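HupZ (Streptococcus sp. 'group A', PDB 5ESC) probably degrades heme, as a dimeric split-barrel enzyme of the pyridoxamine 5'-phosphate oxidase family. Local coordinates at residues Q51-I56 against A81-E86; T41-E46 against K105-I110; A18-K23 against E57-I62. All coordinates share one frame; numbering follows the deposited sequence.

Overall arrangement
From the N terminus, strand 15-20 runs into the turn at 21-23, and contact 3 closes the first loop by bringing 18-23 against 57-62, where helix 51-59 gives way to strand 61-68. Contact 2 closes the longest loop, pairing strand 41-46 with the start of strand 106-117. Nested inside it is contact 1, which packs helix 51-59 on the end of strand 73-84. Contact 3 crosses both of the others along the chain. Contacts 1 and 3 share helix 51-59 and are joined where Asn55 meets Thr19; contacts 1 and 2 meet through neighbouring strands 73-84 and 106-117. Contacts 1 and 3 tie the helix to the antiparallel sheet, while contact 2 pairs two of its strands.

Contact 1: Q51-I56 against A81-E86; sequences QTRINI and AEIQTE
Helix 51-59 of the split-barrel fold lies across the end of strand 73-84, the two short axes 8.3 Å apart and inclined at 108°, joined by aliphatic side chains. Ile56 points at the strand with CG1 beside its backbone N (chi1 -69°), which leaves CG2 anti to that nitrogen, so that this methyl does most of the touching: it lies 3.7 Å from Ala81 CB and, on its other flank, 3.7 Å from Ile83 CG1. The same CG2 rests on the peptide between Ala81 and Glu82, 3.6 Å from Ala81 O. One turn earlier, Arg53 leaves the helix with CG anti to the backbone N (chi1 180°) and a chain extended as far as NE. It crosses Ile83 at about a right angle, its CG methylene over the CG1-CD1 branch of the isoleucine. The guanidinium is bound elsewhere, by salt bridges from NE to Glu57 and from NH1 to Asp49, which steady the end of an arm that stands out from the helix. Away from the interface, Glu82 bonds Gln84 and His111. Beyond Ile83, whose CG2 lies 3.9 Å from Arg53 NE, the guanidinium reaches the residue just past the strand, with NH2 4.0 Å from Thr85 CG2.

Contact 2: T41-E46 against K105-I110; sequences TFIYNE and KAVGII
Strands 41-46 and 106-110 pair antiparallel at 4.6 Å between axes, with Phe42-Ile110, Tyr44-Gly108 and Glu46-Ala106 as hydrogen-bonded pairs, and a classic beta bulge where Lys105 and Ala106 both face Glu46. The straightest bond runs from Ile110 N to Phe42 O (2.8 Å, 169°); at the bulge Glu46 O accepts from Ala106 N and, weakly, from Lys105 N. Tyr44 CG is tucked between N and C of its own backbone (chi1 80°), which folds the ring back directly onto the glycine opposite: CE1 lies 3.5 Å from Gly108 CA, and Gly108 N is above one ring face. Ile110 CD1 meets the ring at its edge, 4.0 Å from Tyr44 CD1. At the far end the phenol OH donates to Glu46 OE2 over 2.7 Å, using the anti lone pair of a carboxylate whose OE1 is bonded to Thr48; two grips thus fix the rotation of this group. On the other face Ile43 and Ile109 run alongside each other, CG2 of the former 3.8 Å from CG1 of the latter, and both side chains touch Tyr89 of helix 88-97. The Tyr44 face packs instead on Thr52 and Ile56 of helix 51-59 and on Ile83 of strand 73-84, which adjoins strand 106-117 in the sheet.

Contact 3: A18-K23 against E57-I62; sequences ATVDAK and EDNGKI
Asn59, near the C-terminal end of helix 51-59, crosses Val20 of strand 15-20 at about a right angle and lays the edge of its amide against the strand backbone. Its CG is wedged between the two main-chain branches, N and C (chi1 59°), which turns ND2 to Val20 O for a nearly straight bond of 2.9 Å. The oxygen lies in the amide plane of Asn59, yet the donor arrives from above the carbonyl plane of Val20. The same nitrogen donates to Asp58 OD2, on its anti lone pair. Asn59 OD1 accepts from Lys61 N at 3.0 Å, an Asx turn that spans Gly60, whose positive phi suits glycine. Val20 CG1 lies against the amide, 3.8 Å from Asn59 OD1. Farther along, the Thr19 and Ile62 side chains extend abreast, with Thr19 CG2 4.0 Å from Ile62 CD1. Across the dimer, Gly24 of the second subunit packs on Val20 and Lys61. Water 1 accepts from Val20 N at 2.9 Å and lies within hydrogen-bonding distance of Asn59 OD1 and Lys61 O. One amide and one water thus satisfy backbone groups where the two strands splay apart, and the nearby Asp58 carboxylate probably polarises the Asn59 amide.

Contact 1: Q51-I56 against A81-E86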
loop_
_atom_site.group_PDB
_atom_site.type_symbol
_atom_site.label_atom_id
_atom_site.label_comp_id
_atom_site.label_asym_id
_atom_site.label_seq_id
_atom_site.Cartn_x
_atom_site.Cartn_y
_atom_site.Cartn_z
ATOM N N GLN A 51 1.860 13.400 -3.107
ATOM C CA GLN A 51 1.672 12.715 -4.309
ATOM C C GLN A 51 0.276 12.054 -4.345
ATOM O O GLN A 51 -0.304 12.020 -5.404
ATOM C CB GLN A 51 2.788 11.663 -4.505
ATOM C CG GLN A 51 2.825 11.118 -5.934
ATOM C CD GLN A 51 3.097 12.191 -7.026
ATOM O OE1 GLN A 51 4.056 12.978 -6.884
ATOM N NE2 GLN A 51 2.315 12.235 -8.068
ATOM N N THR A 52 -0.233 11.566 -3.207
ATOM C CA THR A 52 -1.548 10.940 -3.189
ATOM C C THR A 52 -2.555 11.979 -3.694
ATOM O O THR A 52 -3.372 11.714 -4.563
ATOM C CB THR A 52 -1.929 10.429 -1.779
ATOM O OG1 THR A 52 -1.021 9.398 -1.405
ATOM C CG2 THR A 52 -3.370 9.894 -1.693
ATOM N N ARG A 53 -2.497 13.193 -3.148
ATOM C CA ARG A 53 -3.414 14.227 -3.521
ATOM C C ARG A 53 -3.324 14.607 -5.009
ATOM O O ARG A 53 -4.385 14.731 -5.687
ATOM C CB ARG A 53 -3.228 15.497 -2.642
ATOM C CG ARG A 53 -4.168 16.583 -3.017
ATOM C CD ARG A 53 -3.943 17.868 -2.192
ATOM N NE ARG A 53 -4.905 18.882 -2.537
ATOM C CZ ARG A 53 -5.011 20.028 -1.850
ATOM N NH1 ARG A 53 -4.164 20.265 -0.861
ATOM N NH2 ARG A 53 -5.884 20.947 -2.199
ATOM N N ILE A 54 -2.072 14.788 -5.506
ATOM C CA ILE A 54 -1.811 15.147 -6.871
ATOM C C ILE A 54 -2.386 14.075 -7.838
ATOM O O ILE A 54 -2.987 14.388 -8.862
ATOM C CB ILE A 54 -0.296 15.273 -7.074
ATOM C CG1 ILE A 54 0.252 16.376 -6.200
ATOM C CG2 ILE A 54 0.075 15.572 -8.517
ATOM C CD1 ILE A 54 -0.479 17.656 -6.382
ATOM N N ASN A 55 -2.186 12.829 -7.487
ATOM C CA ASN A 55 -2.664 11.714 -8.286
ATOM C C ASN A 55 -4.196 11.662 -8.264
ATOM O O ASN A 55 -4.832 11.445 -9.322
ATOM C CB ASN A 55 -2.068 10.398 -7.763
ATOM C CG ASN A 55 -0.556 10.266 -8.030
ATOM O OD1 ASN A 55 0.052 11.054 -8.716
ATOM N ND2 ASN A 55 0.037 9.238 -7.438
ATOM N N ILE A 56 -4.812 11.781 -7.069
ATOM C CA ILE A 56 -6.317 11.856 -6.988
ATOM C C ILE A 56 -6.917 12.981 -7.881
ATOM O O ILE A 56 -7.821 12.754 -8.682
ATOM C CB ILE A 56 -6.861 11.956 -5.540
ATOM C CG1 ILE A 56 -6.623 10.623 -4.791
ATOM C CG2 ILE A 56 -8.316 12.362 -5.502
ATOM C CD1 ILE A 56 -6.623 10.775 -3.301
ATOM N N ALA A 81 -11.766 8.672 -6.348
ATOM C CA ALA A 81 -11.622 9.677 -5.316
ATOM C C ALA A 81 -11.630 11.091 -5.818
ATOM O O ALA A 81 -11.359 11.337 -7.027
ATOM C CB ALA A 81 -10.360 9.413 -4.495
ATOM N N GLU A 82 -11.940 12.040 -4.931
ATOM C CA GLU A 82 -11.933 13.445 -5.271
ATOM C C GLU A 82 -11.441 14.166 -4.056
ATOM O O GLU A 82 -11.512 13.637 -2.948
ATOM C CB GLU A 82 -13.350 13.989 -5.606
ATOM C CG GLU A 82 -14.504 13.470 -4.787
ATOM C CD GLU A 82 -15.853 14.167 -5.094
ATOM O OE1 GLU A 82 -16.916 13.510 -4.860
ATOM O OE2 GLU A 82 -15.844 15.371 -5.576
ATOM N N ILE A 83 -11.003 15.388 -4.264
ATOM C CA ILE A 83 -10.510 16.239 -3.198
ATOM C C ILE A 83 -11.474 17.442 -3.153
ATOM O O ILE A 83 -11.824 17.961 -4.211
ATOM C CB ILE A 83 -9.086 16.735 -3.499
ATOM C CG1 ILE A 83 -8.141 15.586 -3.615
ATOM C CG2 ILE A 83 -8.606 17.731 -2.437
ATOM C CD1 ILE A 83 -7.799 14.870 -2.290
ATOM N N GLN A 84 -11.945 17.848 -1.961
ATOM C CA GLN A 84 -12.794 18.976 -1.795
ATOM C C GLN A 84 -12.157 19.915 -0.738
ATOM O O GLN A 84 -11.510 19.463 0.230
ATOM C CB GLN A 84 -14.236 18.655 -1.475
ATOM C CG GLN A 84 -14.968 17.913 -2.629
ATOM C CD GLN A 84 -16.401 17.611 -2.323
ATOM O OE1 GLN A 84 -16.895 18.019 -1.307
ATOM N NE2 GLN A 84 -17.057 16.860 -3.171
ATOM N N THR A 85 -12.381 21.193 -0.921
ATOM C CA THR A 85 -11.832 22.180 0.029
ATOM C C THR A 85 -12.924 23.041 0.705
ATOM O O THR A 85 -12.627 23.966 1.449
ATOM C CB THR A 85 -10.823 23.041 -0.697
ATOM O OG1 THR A 85 -11.465 23.687 -1.800
ATOM C CG2 THR A 85 -9.577 22.230 -1.196
ATOM N N GLU A 86 -14.186 22.716 0.495
ATOM C CA GLU A 86 -15.280 23.438 1.090
ATOM C C GLU A 86 -16.461 22.496 1.058
ATOM O O GLU A 86 -16.459 21.548 0.254
ATOM C CB GLU A 86 -15.546 24.761 0.295
ATOM C CG GLU A 86 -15.259 24.667 -1.228
ATOM C CD GLU A 86 -15.706 25.877 -2.041
ATOM O OE1 GLU A 86 -15.087 26.951 -1.911
ATOM O OE2 GLU A 86 -16.634 25.754 -2.865
#

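Contact 2: T41-E46 against K105-I110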
loop_
_atom_site.group_PDB
_atom_site.type_symbol
_atom_site.label_atom_id
_atom_site.label_comp_id
_atom_site.label_asym_id
_atom_site.label_seq_id
_atom_site.Cartn_x
_atom_site.Cartn_y
_atom_site.Cartn_z
ATOM N N THR A 41 -18.385 5.003 1.241
ATOM C CA THR A 41 -17.587 6.228 1.131
ATOM C C THR A 41 -16.613 6.271 2.283
ATOM O O THR A 41 -17.025 6.054 3.395
ATOM C CB THR A 41 -18.488 7.464 1.161
ATOM O OG1 THR A 41 -19.596 7.236 0.301
ATOM C CG2 THR A 41 -17.712 8.802 0.703
ATOM N N PHE A 42 -15.357 6.569 2.012
ATOM C CA PHE A 42 -14.393 6.865 3.049
ATOM C C PHE A 42 -14.073 8.328 2.913
ATOM O O PHE A 42 -14.239 8.923 1.815
ATOM C CB PHE A 42 -13.062 6.147 2.838
ATOM C CG PHE A 42 -13.046 4.685 3.122
ATOM C CD1 PHE A 42 -12.657 4.191 4.381
ATOM C CD2 PHE A 42 -13.374 3.760 2.117
ATOM C CE1 PHE A 42 -12.591 2.858 4.617
ATOM C CE2 PHE A 42 -13.327 2.399 2.380
ATOM C CZ PHE A 42 -12.907 1.943 3.614
ATOM N N ILE A 43 -13.591 8.964 3.973
ATOM C CA ILE A 43 -13.032 10.274 3.877
ATOM C C ILE A 43 -11.681 10.212 4.578
ATOM O O ILE A 43 -11.481 9.315 5.420
ATOM C CB ILE A 43 -13.921 11.447 4.434
ATOM C CG1 ILE A 43 -14.388 11.272 5.920
ATOM C CG2 ILE A 43 -15.142 11.729 3.476
ATOM C CD1 ILE A 43 -14.779 12.540 6.572
ATOM N N TYR A 44 -10.795 11.153 4.282
ATOM C CA TYR A 44 -9.551 11.308 5.027
ATOM C C TYR A 44 -9.206 12.789 5.097
ATOM O O TYR A 44 -9.649 13.547 4.259
ATOM C CB TYR A 44 -8.374 10.456 4.457
ATOM C CG TYR A 44 -7.640 11.028 3.241
ATOM C CD1 TYR A 44 -8.059 10.745 1.964
ATOM C CD2 TYR A 44 -6.527 11.841 3.395
ATOM C CE1 TYR A 44 -7.395 11.257 0.832
ATOM C CE2 TYR A 44 -5.839 12.363 2.244
ATOM C CZ TYR A 44 -6.299 12.052 0.981
ATOM O OH TYR A 44 -5.696 12.487 -0.171
ATOM N N ASN A 45 -8.421 13.200 6.066
ATOM C CA ASN A 45 -7.969 14.595 6.143
ATOM C C ASN A 45 -6.658 14.789 5.336
ATOM O O ASN A 45 -5.687 14.098 5.633
ATOM C CB ASN A 45 -7.718 14.928 7.598
ATOM C CG ASN A 45 -8.940 15.263 8.324
ATOM O OD1 ASN A 45 -9.913 14.552 8.224
ATOM N ND2 ASN A 45 -8.920 16.374 9.104
ATOM N N GLU A 46 -6.626 15.671 4.343
ATOM C CA GLU A 46 -5.476 15.845 3.489
ATOM C C GLU A 46 -4.757 17.061 4.041
ATOM O O GLU A 46 -5.275 18.152 3.948
ATOM C CB GLU A 46 -5.892 16.168 2.059
ATOM C CG GLU A 46 -4.711 16.421 1.149
ATOM C CD GLU A 46 -3.639 15.352 1.262
ATOM O OE1 GLU A 46 -2.709 15.569 2.056
ATOM O OE2 GLU A 46 -3.779 14.254 0.602
ATOM N N LYS A 105 -5.926 20.960 4.911
ATOM C CA LYS A 105 -5.960 21.759 3.718
ATOM C C LYS A 105 -7.186 21.305 2.864
ATOM O O LYS A 105 -7.781 22.083 2.141
ATOM C CB LYS A 105 -4.709 21.500 2.908
ATOM C CG LYS A 105 -3.452 22.154 3.443
ATOM C CD LYS A 105 -2.255 21.917 2.481
ATOM C CE LYS A 105 -1.153 22.983 2.820
ATOM N NZ LYS A 105 0.171 22.430 3.009
ATOM N N ALA A 106 -7.555 20.041 2.949
ATOM C CA ALA A 106 -8.679 19.552 2.105
ATOM C C ALA A 106 -9.204 18.276 2.690
ATOM O O ALA A 106 -8.632 17.770 3.655
ATOM C CB ALA A 106 -8.198 19.348 0.662
ATOM N N VAL A 107 -10.274 17.722 2.111
ATOM C CA VAL A 107 -10.705 16.406 2.470
ATOM C C VAL A 107 -10.661 15.490 1.203
ATOM O O VAL A 107 -11.021 15.939 0.118
ATOM C CB VAL A 107 -12.158 16.449 3.093
ATOM C CG1 VAL A 107 -13.237 17.044 2.159
ATOM C CG2 VAL A 107 -12.541 15.085 3.684
ATOM N N GLY A 108 -10.199 14.273 1.350
ATOM C CA GLY A 108 -10.196 13.278 0.290
ATOM C C GLY A 108 -11.479 12.469 0.483
ATOM O O GLY A 108 -11.795 12.102 1.608
ATOM N N ILE A 109 -12.207 12.129 -0.586
ATOM C CA ILE A 109 -13.455 11.437 -0.427
ATOM C C ILE A 109 -13.363 10.255 -1.392
ATOM O O ILE A 109 -13.083 10.521 -2.582
ATOM C CB ILE A 109 -14.559 12.294 -0.870
ATOM C CG1 ILE A 109 -14.780 13.465 0.081
ATOM C CG2 ILE A 109 -15.928 11.535 -0.781
ATOM C CD1 ILE A 109 -15.044 14.657 -0.774
ATOM N N ILE A 110 -13.538 9.027 -0.930
ATOM C CA ILE A 110 -13.281 7.872 -1.772
ATOM C C ILE A 110 -14.649 7.241 -1.953
ATOM O O ILE A 110 -15.226 6.833 -0.988
ATOM C CB ILE A 110 -12.332 6.893 -1.133
ATOM C CG1 ILE A 110 -10.887 7.444 -1.000
ATOM C CG2 ILE A 110 -12.154 5.604 -1.893
ATOM C CD1 ILE A 110 -10.703 8.533 -0.007
#

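Contact 3: A18-K23 against E57-I62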
loop_
_atom_site.group_PDB
_atom_site.type_symbol
_atom_site.label_atom_id
_atom_site.label_comp_id
_atom_site.label_asym_id
_atom_site.label_seq_id
_atom_site.Cartn_x
_atom_site.Cartn_y
_atom_site.Cartn_z
ATOM N N ALA A 18 -2.921 3.348 -2.366
ATOM C CA ALA A 18 -2.226 3.357 -3.589
ATOM C C ALA A 18 -2.915 4.201 -4.680
ATOM O O ALA A 18 -4.154 4.041 -4.905
ATOM C CB ALA A 18 -2.065 1.900 -4.123
ATOM N N THR A 19 -2.155 4.992 -5.422
ATOM C CA THR A 19 -2.711 5.826 -6.512
ATOM C C THR A 19 -1.716 5.708 -7.658
ATOM O O THR A 19 -0.684 5.015 -7.515
ATOM C CB THR A 19 -2.867 7.292 -6.034
ATOM O OG1 THR A 19 -1.599 7.758 -5.528
ATOM C CG2 THR A 19 -4.005 7.453 -4.975
ATOM N N VAL A 20 -1.894 6.449 -8.721
ATOM C CA VAL A 20 -1.033 6.398 -9.898
ATOM C C VAL A 20 -0.946 7.795 -10.484
ATOM O O VAL A 20 -1.904 8.588 -10.389
ATOM C CB VAL A 20 -1.580 5.366 -10.898
ATOM C CG1 VAL A 20 -2.962 5.763 -11.382
ATOM C CG2 VAL A 20 -0.643 5.260 -12.086
ATOM N N ASP A 21 0.234 8.201 -10.945
ATOM C CA ASP A 21 0.378 9.524 -11.572
ATOM C C ASP A 21 0.032 9.471 -13.063
ATOM O O ASP A 21 -0.295 8.384 -13.603
ATOM C CB ASP A 21 1.741 10.156 -11.305
ATOM C CG ASP A 21 2.860 9.566 -12.129
ATOM O OD1 ASP A 21 2.607 8.715 -12.995
ATOM O OD2 ASP A 21 4.012 9.954 -11.877
ATOM N N ALA A 22 0.052 10.632 -13.713
ATOM C CA ALA A 22 -0.276 10.725 -15.143
ATOM C C ALA A 22 0.662 9.911 -16.057
ATOM O O ALA A 22 0.229 9.391 -17.059
ATOM C CB ALA A 22 -0.294 12.178 -15.572
ATOM N N LYS A 23 1.912 9.736 -15.652
ATOM C CA LYS A 23 2.874 8.834 -16.358
ATOM C C LYS A 23 2.766 7.311 -16.038
ATOM O O LYS A 23 3.564 6.519 -16.539
ATOM C CB LYS A 23 4.290 9.266 -15.993
ATOM C CG LYS A 23 4.630 10.755 -16.266
ATOM C CD LYS A 23 5.604 11.019 -17.427
ATOM C CE LYS A 23 4.910 11.149 -18.789
ATOM N NZ LYS A 23 5.784 11.806 -19.817
ATOM N N GLU A 57 -6.340 14.159 -7.783
ATOM C CA GLU A 57 -6.782 15.272 -8.635
ATOM C C GLU A 57 -6.502 15.009 -10.107
ATOM O O GLU A 57 -7.330 15.383 -10.909
ATOM C CB GLU A 57 -6.147 16.623 -8.170
ATOM C CG GLU A 57 -6.544 16.930 -6.749
ATOM C CD GLU A 57 -5.989 18.269 -6.218
ATOM O OE1 GLU A 57 -5.530 19.041 -7.044
ATOM O OE2 GLU A 57 -6.016 18.575 -5.016
ATOM N N ASP A 58 -5.383 14.367 -10.456
ATOM C CA ASP A 58 -5.105 14.018 -11.845
ATOM C C ASP A 58 -6.100 13.012 -12.463
ATOM O O ASP A 58 -6.569 13.203 -13.593
ATOM C CB ASP A 58 -3.706 13.455 -12.078
ATOM C CG ASP A 58 -3.434 13.149 -13.568
ATOM O OD1 ASP A 58 -3.227 14.120 -14.337
ATOM O OD2 ASP A 58 -3.490 11.946 -13.985
ATOM N N ASN A 59 -6.389 11.930 -11.759
ATOM C CA ASN A 59 -7.176 10.826 -12.407
ATOM C C ASN A 59 -8.136 10.082 -11.492
ATOM O O ASN A 59 -8.829 9.190 -11.896
ATOM C CB ASN A 59 -6.198 9.847 -13.089
ATOM C CG ASN A 59 -5.214 9.242 -12.101
ATOM O OD1 ASN A 59 -5.620 8.516 -11.134
ATOM N ND2 ASN A 59 -3.922 9.579 -12.242
ATOM N N GLY A 60 -8.121 10.385 -10.211
ATOM C CA GLY A 60 -9.129 9.772 -9.323
ATOM C C GLY A 60 -8.906 8.359 -8.848
ATOM O O GLY A 60 -9.626 7.945 -7.910
ATOM N N LYS A 61 -7.958 7.616 -9.444
ATOM C CA LYS A 61 -7.893 6.157 -9.195
ATOM C C LYS A 61 -7.308 5.852 -7.858
ATOM O O LYS A 61 -6.312 6.482 -7.445
ATOM C CB LYS A 61 -7.101 5.440 -10.224
ATOM C CG LYS A 61 -7.701 5.550 -11.646
ATOM C CD LYS A 61 -6.817 4.798 -12.637
ATOM C CE LYS A 61 -7.479 4.568 -13.986
ATOM N NZ LYS A 61 -7.266 5.784 -14.776
ATOM N N ILE A 62 -7.973 4.963 -7.128
ATOM C CA ILE A 62 -7.499 4.674 -5.788
ATOM C C ILE A 62 -7.787 3.297 -5.319
ATOM O O ILE A 62 -8.824 2.731 -5.690
ATOM C CB ILE A 62 -8.002 5.751 -4.771
ATOM C CG1 ILE A 62 -7.323 5.571 -3.423
ATOM C CG2 ILE A 62 -9.507 5.712 -4.637
ATOM C CD1 ILE A 62 -7.277 6.907 -2.708
HETATM O O HOH W 1 -4.434 7.878 -8.830
#